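Local atomic coordinates of substrate binding periplasmic protein (Ralstonia solanacearum, PDB entry 3LOP), a protein that binds leucine in this crystal and probably serves as a two-lobed periplasmic receptor that captures amino acids for uptake into the cell. Residues 8-13 / 24-29; 76-81 / 101-106; 146-151 / 173-178; 181-186 / 205-210; 262-267 / 322-327. All coordinates share one frame; numbering follows the deposited sequence.

How the contacts relate
Contacts 1 and 2 lie about 9 Å apart between centres and share the parallel sheet of the first lobe, where I9 bonds through its backbone to A76 and L78. Contacts 3 and 4, with centres about 11 Å apart, belong to the second lobe and meet where Y178 OH bonds to T205 N. The two groups face each other across the leucine pocket: the centres of contacts 1 and 3 are about 28 Å apart, yet the nearest atoms of contacts 2 and 4 are about 6 Å apart. Contact 2 supplies V81 and A106 to the pocket, and contact 4 supplies T205. Contact 5 touches none of the others, its centre about 20 Å from those of contacts 1 and 2.

Contact 1: 8-13 / 24-29; sequences VIQSLP and ALNAGA
L12 and Q10, on the same side of strand 8-12, reach up to helix 24-29 and meet L25, N26 and A29. L12 carries the apolar half. Its CB rises toward the helix, and chi1 of 30° sets CG off any staggered position. CB and CG act as a stalk; of the two methyls it is CD2 that reaches the helix. It sits 4.0 Å from L25 CB, and it lies 4.1 Å from N26 CB, so one methyl bridges two successive residues of a helical turn. Two residues back, Q10 sends an extended chain the same way. Its CD comes to 4.1 Å from A29 CB, and its amide sits beside the side chain of N26, the two amide planes 39° apart. As modelled, Q10 OE1 and N26 OD1 are 2.9 Å from each other. The rotation of either amide is not settled by the model; if one of the two is turned by 180°, this close pair could be a hydrogen bond.

The strand and the helix run nearly antiparallel, at 164° with axes 9.7 Å apart, as expected in the beta-alpha-beta unit of strand 6-12, helix 19-38 and strand 47-53. Behind the contact, A29 and N26 also touch strand 47-53, through L49 and A51, and helix 284-303 packs on A24, L25 and A29.

Chemically, then, L12 CD2 packs on the helix, A29 CB packs against the Q10 chain, and the buried amide of Q10 lies beside the partly exposed one of N26; the two may satisfy each other if their orientations are complementary.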
# COMPACT_ATOMS: atom_id res chain seq x y z
N VAL A 8 -15.11 7.90 10.40
CA VAL A 8 -13.84 7.25 10.13
C VAL A 8 -12.96 8.33 9.52
O VAL A 8 -13.45 9.16 8.74
CB VAL A 8 -14.01 6.09 9.13
CG1 VAL A 8 -12.65 5.47 8.79
CG2 VAL A 8 -14.93 5.03 9.71
N ILE A 9 -11.68 8.36 9.86
CA ILE A 9 -10.80 9.38 9.31
C ILE A 9 -9.63 8.84 8.50
O ILE A 9 -9.26 7.67 8.61
CB ILE A 9 -10.23 10.29 10.43
CG1 ILE A 9 -9.42 9.47 11.43
CG2 ILE A 9 -11.36 11.04 11.13
CD1 ILE A 9 -8.66 10.32 12.44
N GLN A 10 -9.07 9.71 7.67
CA GLN A 10 -7.92 9.38 6.83
C GLN A 10 -7.01 10.59 6.72
O GLN A 10 -7.48 11.71 6.57
CB GLN A 10 -8.35 9.02 5.40
CG GLN A 10 -8.91 7.64 5.16
CD GLN A 10 -9.08 7.37 3.68
OE1 GLN A 10 -9.63 8.19 2.95
NE2 GLN A 10 -8.59 6.22 3.22
N SER A 11 -5.71 10.35 6.82
CA SER A 11 -4.73 11.41 6.63
C SER A 11 -3.85 10.81 5.56
O SER A 11 -3.29 9.73 5.74
CB SER A 11 -3.89 11.67 7.89
OG SER A 11 -2.96 12.72 7.63
N LEU A 12 -3.75 11.48 4.42
CA LEU A 12 -2.93 10.96 3.34
C LEU A 12 -2.58 12.07 2.36
O LEU A 12 -3.11 13.18 2.44
CB LEU A 12 -3.65 9.80 2.64
CG LEU A 12 -5.18 9.78 2.61
CD1 LEU A 12 -5.68 10.98 1.82
CD2 LEU A 12 -5.68 8.48 2.01
N PRO A 13 -1.66 11.78 1.42
CA PRO A 13 -1.23 12.76 0.42
C PRO A 13 -2.24 13.00 -0.69
O PRO A 13 -2.44 12.13 -1.54
CB PRO A 13 0.07 12.15 -0.11
CG PRO A 13 0.50 11.19 0.96
CD PRO A 13 -0.79 10.59 1.39
N ALA A 24 -5.98 7.82 -4.68
CA ALA A 24 -6.52 6.50 -5.00
C ALA A 24 -7.01 5.77 -3.75
O ALA A 24 -8.08 5.16 -3.76
CB ALA A 24 -5.47 5.66 -5.72
N LEU A 25 -6.22 5.81 -2.68
CA LEU A 25 -6.62 5.15 -1.44
C LEU A 25 -7.89 5.80 -0.90
O LEU A 25 -8.80 5.11 -0.45
CB LEU A 25 -5.49 5.25 -0.41
CG LEU A 25 -4.28 4.36 -0.74
CD1 LEU A 25 -3.07 4.85 0.02
CD2 LEU A 25 -4.59 2.91 -0.39
N ASN A 26 -7.95 7.13 -0.94
CA ASN A 26 -9.13 7.82 -0.47
C ASN A 26 -10.33 7.51 -1.36
O ASN A 26 -11.44 7.28 -0.87
CB ASN A 26 -8.90 9.33 -0.46
CG ASN A 26 -10.16 10.11 -0.16
OD1 ASN A 26 -10.69 10.06 0.96
ND2 ASN A 26 -10.67 10.82 -1.15
N ALA A 27 -10.12 7.49 -2.67
CA ALA A 27 -11.20 7.20 -3.60
C ALA A 27 -11.78 5.81 -3.36
O ALA A 27 -13.00 5.62 -3.41
CB ALA A 27 -10.71 7.31 -5.03
N GLY A 28 -10.92 4.84 -3.11
CA GLY A 28 -11.40 3.49 -2.86
C GLY A 28 -12.18 3.37 -1.57
O GLY A 28 -13.21 2.69 -1.52
N ALA A 29 -11.70 4.01 -0.52
CA ALA A 29 -12.38 3.95 0.77
C ALA A 29 -13.71 4.70 0.70
O ALA A 29 -14.73 4.22 1.19
CB ALA A 29 -11.49 4.55 1.86

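Contact 2: 76-81 / 101-106; sequences ALLTVV and PLVGPA. With LEU (leucine), chain B.
The flat groups joining A76-V81 to P101-A106 are peptide units, and they meet through their N-H and C=O groups. L77 N donates to P101 O at 2.8 Å, V103 N returns a bond to L77 O at 2.8 Å, and T79 N reaches V103 O at 3.2 Å. On one face of this parallel pair L77 CG meets L102 CD1 at 3.8 Å. On the other face L78 and V103 lie side by side, pointing the same way, with L78 CD2 3.9 Å from V103 CB. V80 CG2 touches L102 CD1 as well, the V80 and L102 side chains crossing at about a right angle. At the start, A76 CB rests on P101 CG.

Past the strands the two segments stay joined. A106 N bonds to V80 O at 2.9 Å, and V81 CG2 touches A106 CB. V81 CG1 then comes 3.6 Å from the amino N of the bound leucine, which donates a hydrogen bond to A106 O at 2.7 Å. Q18 and R285 also bond to this ligand. Such ligand-binding loops at the C-terminal ends of parallel strands are typical of periplasmic binding protein lobes.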
# COMPACT_ATOMS: atom_id res chain seq x y z
N ALA A 76 -12.08 4.95 14.07
CA ALA A 76 -10.87 4.37 13.50
C ALA A 76 -10.25 5.27 12.43
O ALA A 76 -10.90 6.19 11.93
CB ALA A 76 -11.17 2.99 12.91
N LEU A 77 -8.99 4.98 12.12
CA LEU A 77 -8.20 5.68 11.11
C LEU A 77 -7.88 4.68 9.99
O LEU A 77 -7.59 3.52 10.27
CB LEU A 77 -6.90 6.20 11.73
CG LEU A 77 -5.80 6.77 10.83
CD1 LEU A 77 -6.26 8.07 10.18
CD2 LEU A 77 -4.56 7.02 11.68
N LEU A 78 -7.94 5.13 8.74
CA LEU A 78 -7.67 4.26 7.59
C LEU A 78 -6.52 4.67 6.69
O LEU A 78 -6.25 5.85 6.48
CB LEU A 78 -8.91 4.17 6.70
CG LEU A 78 -10.11 3.29 7.04
CD1 LEU A 78 -11.23 3.57 6.04
CD2 LEU A 78 -9.70 1.82 6.98
N THR A 79 -5.86 3.65 6.14
CA THR A 79 -4.78 3.76 5.16
C THR A 79 -3.83 4.96 5.12
O THR A 79 -3.78 5.69 4.12
CB THR A 79 -5.36 3.61 3.74
OG1 THR A 79 -6.18 4.75 3.44
CG2 THR A 79 -6.22 2.36 3.65
N VAL A 80 -3.06 5.17 6.18
CA VAL A 80 -2.10 6.27 6.19
C VAL A 80 -0.95 5.87 5.26
O VAL A 80 -0.53 4.71 5.25
CB VAL A 80 -1.57 6.54 7.61
CG1 VAL A 80 -0.42 7.54 7.57
CG2 VAL A 80 -2.69 7.08 8.48
N VAL A 81 -0.46 6.83 4.48
CA VAL A 81 0.62 6.57 3.53
C VAL A 81 1.99 6.99 4.06
O VAL A 81 2.14 8.04 4.68
CB VAL A 81 0.36 7.32 2.21
CG1 VAL A 81 1.55 7.17 1.27
CG2 VAL A 81 -0.92 6.81 1.56
N PRO A 101 -7.66 2.95 16.49
CA PRO A 101 -7.04 1.90 15.68
C PRO A 101 -6.76 2.38 14.26
O PRO A 101 -7.56 3.11 13.67
CB PRO A 101 -8.08 0.77 15.72
CG PRO A 101 -9.37 1.51 15.85
CD PRO A 101 -9.05 2.60 16.84
N LEU A 102 -5.61 1.98 13.73
CA LEU A 102 -5.22 2.33 12.36
C LEU A 102 -5.36 1.05 11.56
O LEU A 102 -4.56 0.12 11.70
CB LEU A 102 -3.77 2.83 12.33
CG LEU A 102 -3.09 2.91 10.96
CD1 LEU A 102 -3.99 3.60 9.95
CD2 LEU A 102 -1.76 3.65 11.08
N VAL A 103 -6.39 1.00 10.72
CA VAL A 103 -6.67 -0.18 9.91
C VAL A 103 -6.10 -0.04 8.51
O VAL A 103 -6.33 0.96 7.82
CB VAL A 103 -8.19 -0.44 9.81
CG1 VAL A 103 -8.46 -1.63 8.91
CG2 VAL A 103 -8.75 -0.70 11.20
N GLY A 104 -5.33 -1.05 8.10
CA GLY A 104 -4.76 -1.05 6.77
C GLY A 104 -3.77 0.04 6.41
O GLY A 104 -3.94 0.69 5.38
N PRO A 105 -2.74 0.27 7.23
CA PRO A 105 -1.77 1.31 6.87
C PRO A 105 -1.27 0.97 5.46
O PRO A 105 -1.01 -0.20 5.16
CB PRO A 105 -0.70 1.17 7.94
CG PRO A 105 -0.81 -0.27 8.39
CD PRO A 105 -2.30 -0.47 8.42
N ALA A 106 -1.14 1.98 4.61
CA ALA A 106 -0.71 1.76 3.23
C ALA A 106 0.78 1.50 3.03
O ALA A 106 1.36 1.88 2.01
CB ALA A 106 -1.15 2.95 2.37
N LEU B . 3.08 3.97 1.94
CA LEU B . 3.95 4.43 0.83
C LEU B . 3.25 4.21 -0.50
O LEU B . 3.65 4.88 -1.47
CB LEU B . 5.25 3.64 0.85
CG LEU B . 5.75 3.68 2.29
CD1 LEU B . 6.33 2.39 2.67
CD2 LEU B . 6.72 4.78 2.47
OXT LEU B . 2.33 3.37 -0.55

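Contact 3: 146-151 / 173-178; sequences VLYQED and TAMASY
Y178 and Q149 make the polar contact: Y178 OH donates to Q149 OE1 at 2.7 Å, coming from above the carbonyl plane of an amide turned 82° from the ring. Over one face of the same ring, offset toward its rim, lies Q149 CA, a CH-pi contact 3.9 Å from the centroid. L147 CD1 touches CD2 of Y178 at the ring edge. Facing away from this pair, S177 CB sits over the Y148 ring, 3.6 Å from the centroid. M175, a selenomethionine, adds an oblique Met-aromatic contact, SE 5.0 Å from that centroid. Chi1 of 67° places CG of Y148 between the backbone N and the carbonyl carbon; the ring lies over the neighbouring strand, CE1 close to A176 C.

Beneath the side chains the strands are parallel, hydrogen-bonded from V146 N to A174 O through to E150 N to Y178 O. They are the two ends of a beta-alpha-beta crossover through helix 152-166, with 174-178 outermost in the sheet of the second lobe.

The next shell fixes the amide. Q149 NE2 donates to D151 OD1 at 3.1 Å, and the aspartate caps helix 152-166 through L153 N and pairs with R180. Y178 OH is also bonded to T205 N. E150 centres an inverse gamma turn; two waters bonded to S177 OG each give a weak bond to its carboxylate.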
# COMPACT_ATOMS: atom_id res chain seq x y z
N VAL A 146 19.73 -1.66 -6.34
CA VAL A 146 18.54 -1.22 -5.62
C VAL A 146 18.39 0.29 -5.61
O VAL A 146 19.34 1.01 -5.30
CB VAL A 146 18.57 -1.70 -4.15
CG1 VAL A 146 17.30 -1.26 -3.44
CG2 VAL A 146 18.72 -3.22 -4.08
N LEU A 147 17.20 0.76 -5.96
CA LEU A 147 16.88 2.18 -5.91
C LEU A 147 16.12 2.29 -4.59
O LEU A 147 15.16 1.55 -4.38
CB LEU A 147 15.93 2.59 -7.04
CG LEU A 147 15.35 4.00 -6.88
CD1 LEU A 147 16.44 5.03 -7.11
CD2 LEU A 147 14.20 4.21 -7.84
N TYR A 148 16.55 3.17 -3.69
CA TYR A 148 15.86 3.29 -2.41
C TYR A 148 15.59 4.72 -1.97
O TYR A 148 16.39 5.62 -2.22
CB TYR A 148 16.63 2.56 -1.31
CG TYR A 148 17.97 3.18 -0.95
CD1 TYR A 148 19.10 2.95 -1.73
CD2 TYR A 148 18.10 3.99 0.18
CE1 TYR A 148 20.33 3.51 -1.40
CE2 TYR A 148 19.33 4.55 0.52
CZ TYR A 148 20.44 4.31 -0.27
OH TYR A 148 21.66 4.85 0.07
N GLN A 149 14.46 4.92 -1.31
CA GLN A 149 14.10 6.24 -0.81
C GLN A 149 14.96 6.53 0.41
O GLN A 149 15.20 5.65 1.24
CB GLN A 149 12.61 6.26 -0.45
CG GLN A 149 12.09 7.62 0.01
CD GLN A 149 10.58 7.69 -0.03
OE1 GLN A 149 9.99 7.90 -1.08
NE2 GLN A 149 9.95 7.50 1.12
N GLU A 150 15.44 7.76 0.51
CA GLU A 150 16.32 8.14 1.61
C GLU A 150 15.57 8.40 2.92
O GLU A 150 15.54 9.52 3.43
CB GLU A 150 17.14 9.37 1.22
CG GLU A 150 18.30 9.66 2.14
CD GLU A 150 19.32 10.59 1.51
OE1 GLU A 150 18.92 11.68 1.06
OE2 GLU A 150 20.51 10.22 1.47
N ASP A 151 14.97 7.34 3.45
CA ASP A 151 14.23 7.39 4.71
C ASP A 151 13.86 5.96 5.12
O ASP A 151 14.42 5.00 4.60
CB ASP A 151 12.98 8.27 4.57
CG ASP A 151 11.81 7.57 3.91
OD1 ASP A 151 12.03 6.57 3.19
OD2 ASP A 151 10.66 8.03 4.10
N THR A 173 24.78 -5.49 -5.41
CA THR A 173 25.88 -5.05 -6.26
C THR A 173 26.02 -3.53 -6.28
O THR A 173 27.14 -3.01 -6.29
CB THR A 173 25.68 -5.54 -7.71
OG1 THR A 173 25.85 -6.96 -7.75
CG2 THR A 173 26.68 -4.88 -8.66
N ALA A 174 24.90 -2.83 -6.28
CA ALA A 174 24.91 -1.37 -6.31
C ALA A 174 23.60 -0.83 -5.76
O ALA A 174 22.56 -1.47 -5.89
CB ALA A 174 25.12 -0.88 -7.74
N MSE A 175 23.67 0.34 -5.14
CA MSE A 175 22.47 0.97 -4.61
C MSE A 175 22.55 2.47 -4.82
O MSE A 175 23.64 3.05 -4.87
CB MSE A 175 22.30 0.65 -3.11
CG MSE A 175 23.44 1.08 -2.22
SE MSE A 175 23.09 0.65 -0.36
CE MSE A 175 23.49 -1.24 -0.42
N ALA A 176 21.39 3.09 -4.98
CA ALA A 176 21.31 4.53 -5.21
C ALA A 176 20.02 5.04 -4.58
O ALA A 176 18.98 4.38 -4.65
CB ALA A 176 21.31 4.82 -6.70
N SER A 177 20.09 6.22 -3.97
CA SER A 177 18.94 6.80 -3.30
C SER A 177 18.36 8.03 -3.97
O SER A 177 18.92 8.56 -4.93
CB SER A 177 19.33 7.16 -1.87
OG SER A 177 20.28 8.22 -1.87
N TYR A 178 17.22 8.47 -3.44
CA TYR A 178 16.55 9.68 -3.91
C TYR A 178 15.81 10.21 -2.68
O TYR A 178 15.44 9.45 -1.80
CB TYR A 178 15.57 9.35 -5.05
CG TYR A 178 14.32 8.65 -4.62
CD1 TYR A 178 13.22 9.36 -4.13
CD2 TYR A 178 14.23 7.26 -4.66
CE1 TYR A 178 12.08 8.71 -3.68
CE2 TYR A 178 13.09 6.60 -4.21
CZ TYR A 178 12.03 7.33 -3.72
OH TYR A 178 10.91 6.68 -3.25
O HOH W 1 18.93 10.79 -2.05
O HOH W 2 22.64 8.81 -0.67

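Contact 4: 181-186 / 205-210; sequences NTANVG and TAEPAA
A183, V185 and P208 bring the loop 181-186 onto the first turn of helix 206-218, chiefly by apolar packing. A183 CB lies 3.4 Å from E207 CG, alongside an extended glutamate chain whose OE1 also comes to 3.6 Å from A183 CB. CG1 of V185 is set anti to the carbonyl carbon (chi1 -61°), and this methyl meets the proline: V185 CG1 is 3.7 Å from P208 CB, the two side chains crossing at about a right angle. It also touches P208 O. T182 O lies against the same ring, nearly equally far from CB, CG and CD, 3.7 Å from P208 CD.

Here the chain leaves strand 174-178 and leads into helix 186-194, close to the leucine pocket, to which T205 belongs. T205 stands at the N-cap position of helix 206-218, but its side chain makes no capping bond.

The polar links are carried by one water and by neighbours. Water 3 donates to T182 O at 3.0 Å and is 3.0 Å from T205 OG1, spanning the loop and the helix start. E207 OE1 bonds to S17 OG, and N181 ND2 to E55 O, both partners from the first lobe.

Within the loop, N184 centres an inverse gamma turn, closed by a weak bond from V185 N to A183 O. T182 OG1, held mainly by P179 O, takes a further weak bond from N184 N.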
# COMPACT_ATOMS: atom_id res chain seq x y z
N ASN A 181 9.45 12.31 -0.80
CA ASN A 181 8.52 13.35 -1.21
C ASN A 181 8.98 14.10 -2.46
O ASN A 181 8.56 15.24 -2.71
CB ASN A 181 8.28 14.34 -0.07
CG ASN A 181 6.82 14.40 0.34
OD1 ASN A 181 5.99 13.67 -0.19
ND2 ASN A 181 6.51 15.29 1.28
N THR A 182 9.84 13.47 -3.24
CA THR A 182 10.32 14.05 -4.49
C THR A 182 10.45 12.94 -5.51
O THR A 182 10.25 11.76 -5.18
CB THR A 182 11.72 14.69 -4.35
OG1 THR A 182 12.71 13.65 -4.35
CG2 THR A 182 11.83 15.49 -3.07
N ALA A 183 10.77 13.31 -6.73
CA ALA A 183 10.98 12.36 -7.81
C ALA A 183 12.35 12.69 -8.41
O ALA A 183 12.59 12.47 -9.60
CB ALA A 183 9.89 12.50 -8.86
N ASN A 184 13.24 13.23 -7.58
CA ASN A 184 14.58 13.59 -8.03
C ASN A 184 15.47 12.36 -8.06
O ASN A 184 16.27 12.14 -7.14
CB ASN A 184 15.17 14.67 -7.12
CG ASN A 184 14.37 15.96 -7.14
OD1 ASN A 184 13.84 16.35 -8.18
ND2 ASN A 184 14.30 16.63 -6.00
N VAL A 185 15.34 11.59 -9.12
CA VAL A 185 16.09 10.35 -9.28
C VAL A 185 17.25 10.41 -10.28
O VAL A 185 17.91 9.41 -10.52
CB VAL A 185 15.15 9.21 -9.72
CG1 VAL A 185 14.08 8.97 -8.66
CG2 VAL A 185 14.49 9.56 -11.04
N GLY A 186 17.49 11.59 -10.85
CA GLY A 186 18.57 11.74 -11.81
C GLY A 186 19.88 11.09 -11.40
O GLY A 186 20.41 10.24 -12.12
N THR A 205 8.51 5.01 -4.04
CA THR A 205 7.11 5.35 -4.19
C THR A 205 6.81 5.51 -5.68
O THR A 205 7.72 5.50 -6.51
CB THR A 205 6.78 6.65 -3.43
OG1 THR A 205 7.69 7.68 -3.81
CG2 THR A 205 6.88 6.41 -1.93
N ALA A 206 5.53 5.65 -6.01
CA ALA A 206 5.08 5.74 -7.39
C ALA A 206 5.79 6.70 -8.34
O ALA A 206 6.31 6.27 -9.37
CB ALA A 206 3.58 6.02 -7.41
N GLU A 207 5.82 7.99 -8.00
CA GLU A 207 6.44 8.98 -8.89
C GLU A 207 7.93 8.77 -9.14
O GLU A 207 8.36 8.74 -10.30
CB GLU A 207 6.18 10.40 -8.38
CG GLU A 207 6.67 11.47 -9.34
CD GLU A 207 6.23 12.87 -8.95
OE1 GLU A 207 6.53 13.30 -7.82
OE2 GLU A 207 5.59 13.54 -9.79
N PRO A 208 8.74 8.63 -8.08
CA PRO A 208 10.17 8.42 -8.35
C PRO A 208 10.41 7.11 -9.11
O PRO A 208 11.29 7.03 -9.96
CB PRO A 208 10.80 8.44 -6.96
CG PRO A 208 9.66 8.07 -6.04
CD PRO A 208 8.50 8.81 -6.64
N ALA A 209 9.61 6.09 -8.80
CA ALA A 209 9.76 4.81 -9.48
C ALA A 209 9.51 5.00 -10.98
O ALA A 209 10.28 4.51 -11.81
CB ALA A 209 8.78 3.79 -8.91
N ALA A 210 8.43 5.71 -11.31
CA ALA A 210 8.08 5.95 -12.71
C ALA A 210 9.15 6.75 -13.44
O ALA A 210 9.54 6.41 -14.56
CB ALA A 210 6.74 6.69 -12.78
O HOH W 3 7.86 10.71 -3.78

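Contact 5: 262-267 / 322-327; sequences NPVIRE and YDVGGG
The capped start of helix 263-275 rests on the glycine-rich turn that follows strand 322-323, P263 and V264 meeting V324, G325 and G326. N262 is the N-cap: its OD1 takes I265 N at 3.2 Å, in the carbonyl plane on a lone pair, and V264 N by a weaker bond. P263 lays its ring against the glycine backbone, with CG 3.6 Å from G326 CA and CB 3.6 Å from G326 N. CG2 of V264, anti to the carbonyl carbon, meets G325 O at 3.5 Å and, more loosely, V324 CG1 at 4.3 Å.

No direct hydrogen bond joins the segments; water 4 bridges them, accepting from N262 ND2 at 2.9 Å and donating to G325 O at 2.8 Å. K294 of helix 284-303 forms a salt bridge with E267 OE1 and a hydrogen bond with V324 O, tying the two pieces to that helix.

The turn is shaped from within by D323, whose OD1 accepts from G327 N on its syn side and from G325 N on its anti side, the latter closing an Asx turn in the connection between the antiparallel strands 322-323 and 329-331.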
# COMPACT_ATOMS: atom_id res chain seq x y z
N ASN A 262 -12.77 -11.53 -10.40
CA ASN A 262 -12.53 -11.65 -8.97
C ASN A 262 -13.68 -10.95 -8.23
O ASN A 262 -14.05 -9.84 -8.58
CB ASN A 262 -11.19 -11.01 -8.61
CG ASN A 262 -10.97 -10.91 -7.12
OD1 ASN A 262 -11.46 -9.99 -6.47
ND2 ASN A 262 -10.25 -11.87 -6.56
N PRO A 263 -14.26 -11.61 -7.21
CA PRO A 263 -15.37 -11.03 -6.45
C PRO A 263 -15.17 -9.61 -5.91
O PRO A 263 -16.09 -8.81 -5.95
CB PRO A 263 -15.58 -12.04 -5.32
CG PRO A 263 -15.23 -13.33 -5.98
CD PRO A 263 -13.97 -12.99 -6.75
N VAL A 264 -13.97 -9.31 -5.41
CA VAL A 264 -13.72 -7.97 -4.88
C VAL A 264 -13.73 -6.95 -6.02
O VAL A 264 -14.28 -5.87 -5.88
CB VAL A 264 -12.36 -7.91 -4.14
CG1 VAL A 264 -12.09 -6.48 -3.67
CG2 VAL A 264 -12.38 -8.85 -2.95
N ILE A 265 -13.11 -7.32 -7.14
CA ILE A 265 -13.06 -6.43 -8.29
C ILE A 265 -14.47 -6.23 -8.84
O ILE A 265 -14.85 -5.12 -9.24
CB ILE A 265 -12.13 -6.99 -9.39
CG1 ILE A 265 -10.72 -7.19 -8.82
CG2 ILE A 265 -12.09 -6.05 -10.59
CD1 ILE A 265 -10.12 -5.95 -8.15
N ARG A 266 -15.26 -7.30 -8.84
CA ARG A 266 -16.63 -7.18 -9.31
C ARG A 266 -17.42 -6.25 -8.40
O ARG A 266 -18.19 -5.41 -8.88
CB ARG A 266 -17.31 -8.55 -9.41
CG ARG A 266 -16.94 -9.28 -10.70
CD ARG A 266 -17.82 -10.48 -11.00
NE ARG A 266 -17.50 -11.65 -10.19
CZ ARG A 266 -18.19 -12.03 -9.13
NH1 ARG A 266 -19.26 -11.34 -8.74
NH2 ARG A 266 -17.84 -13.13 -8.47
N GLU A 267 -17.23 -6.37 -7.08
CA GLU A 267 -17.95 -5.49 -6.17
C GLU A 267 -17.51 -4.04 -6.35
O GLU A 267 -18.33 -3.12 -6.28
CB GLU A 267 -17.75 -5.91 -4.70
CG GLU A 267 -18.72 -5.17 -3.77
CD GLU A 267 -18.51 -5.43 -2.29
OE1 GLU A 267 -17.59 -6.20 -1.93
OE2 GLU A 267 -19.26 -4.85 -1.49
N TYR A 322 -12.04 -13.26 8.16
CA TYR A 322 -13.19 -12.59 7.57
C TYR A 322 -12.90 -12.48 6.07
O TYR A 322 -11.85 -11.97 5.67
CB TYR A 322 -13.38 -11.20 8.18
CG TYR A 322 -14.30 -10.32 7.37
CD1 TYR A 322 -15.62 -10.69 7.13
CD2 TYR A 322 -13.84 -9.13 6.81
CE1 TYR A 322 -16.46 -9.90 6.34
CE2 TYR A 322 -14.66 -8.34 6.02
CZ TYR A 322 -15.96 -8.73 5.79
OH TYR A 322 -16.77 -7.94 4.99
N ASP A 323 -13.82 -12.96 5.25
CA ASP A 323 -13.68 -12.97 3.79
C ASP A 323 -14.23 -11.69 3.16
O ASP A 323 -15.44 -11.45 3.19
CB ASP A 323 -14.42 -14.17 3.21
CG ASP A 323 -13.99 -14.52 1.80
OD1 ASP A 323 -13.51 -13.63 1.06
OD2 ASP A 323 -14.14 -15.70 1.41
N VAL A 324 -13.34 -10.87 2.60
CA VAL A 324 -13.74 -9.62 1.95
C VAL A 324 -14.31 -9.96 0.57
O VAL A 324 -14.98 -9.14 -0.06
CB VAL A 324 -12.52 -8.68 1.81
CG1 VAL A 324 -12.93 -7.40 1.10
CG2 VAL A 324 -11.95 -8.36 3.18
N GLY A 325 -14.04 -11.18 0.13
CA GLY A 325 -14.51 -11.64 -1.16
C GLY A 325 -13.46 -12.46 -1.89
O GLY A 325 -12.27 -12.16 -1.84
N GLY A 326 -13.91 -13.53 -2.55
CA GLY A 326 -13.01 -14.38 -3.30
C GLY A 326 -11.92 -15.09 -2.52
O GLY A 326 -10.94 -15.55 -3.09
N GLY A 327 -12.08 -15.18 -1.20
CA GLY A 327 -11.07 -15.86 -0.41
C GLY A 327 -10.00 -14.96 0.15
O GLY A 327 -9.05 -15.44 0.77
O HOH W 4 -10.21 -12.00 -3.70
O HOH W 5 -16.37 -8.62 -2.62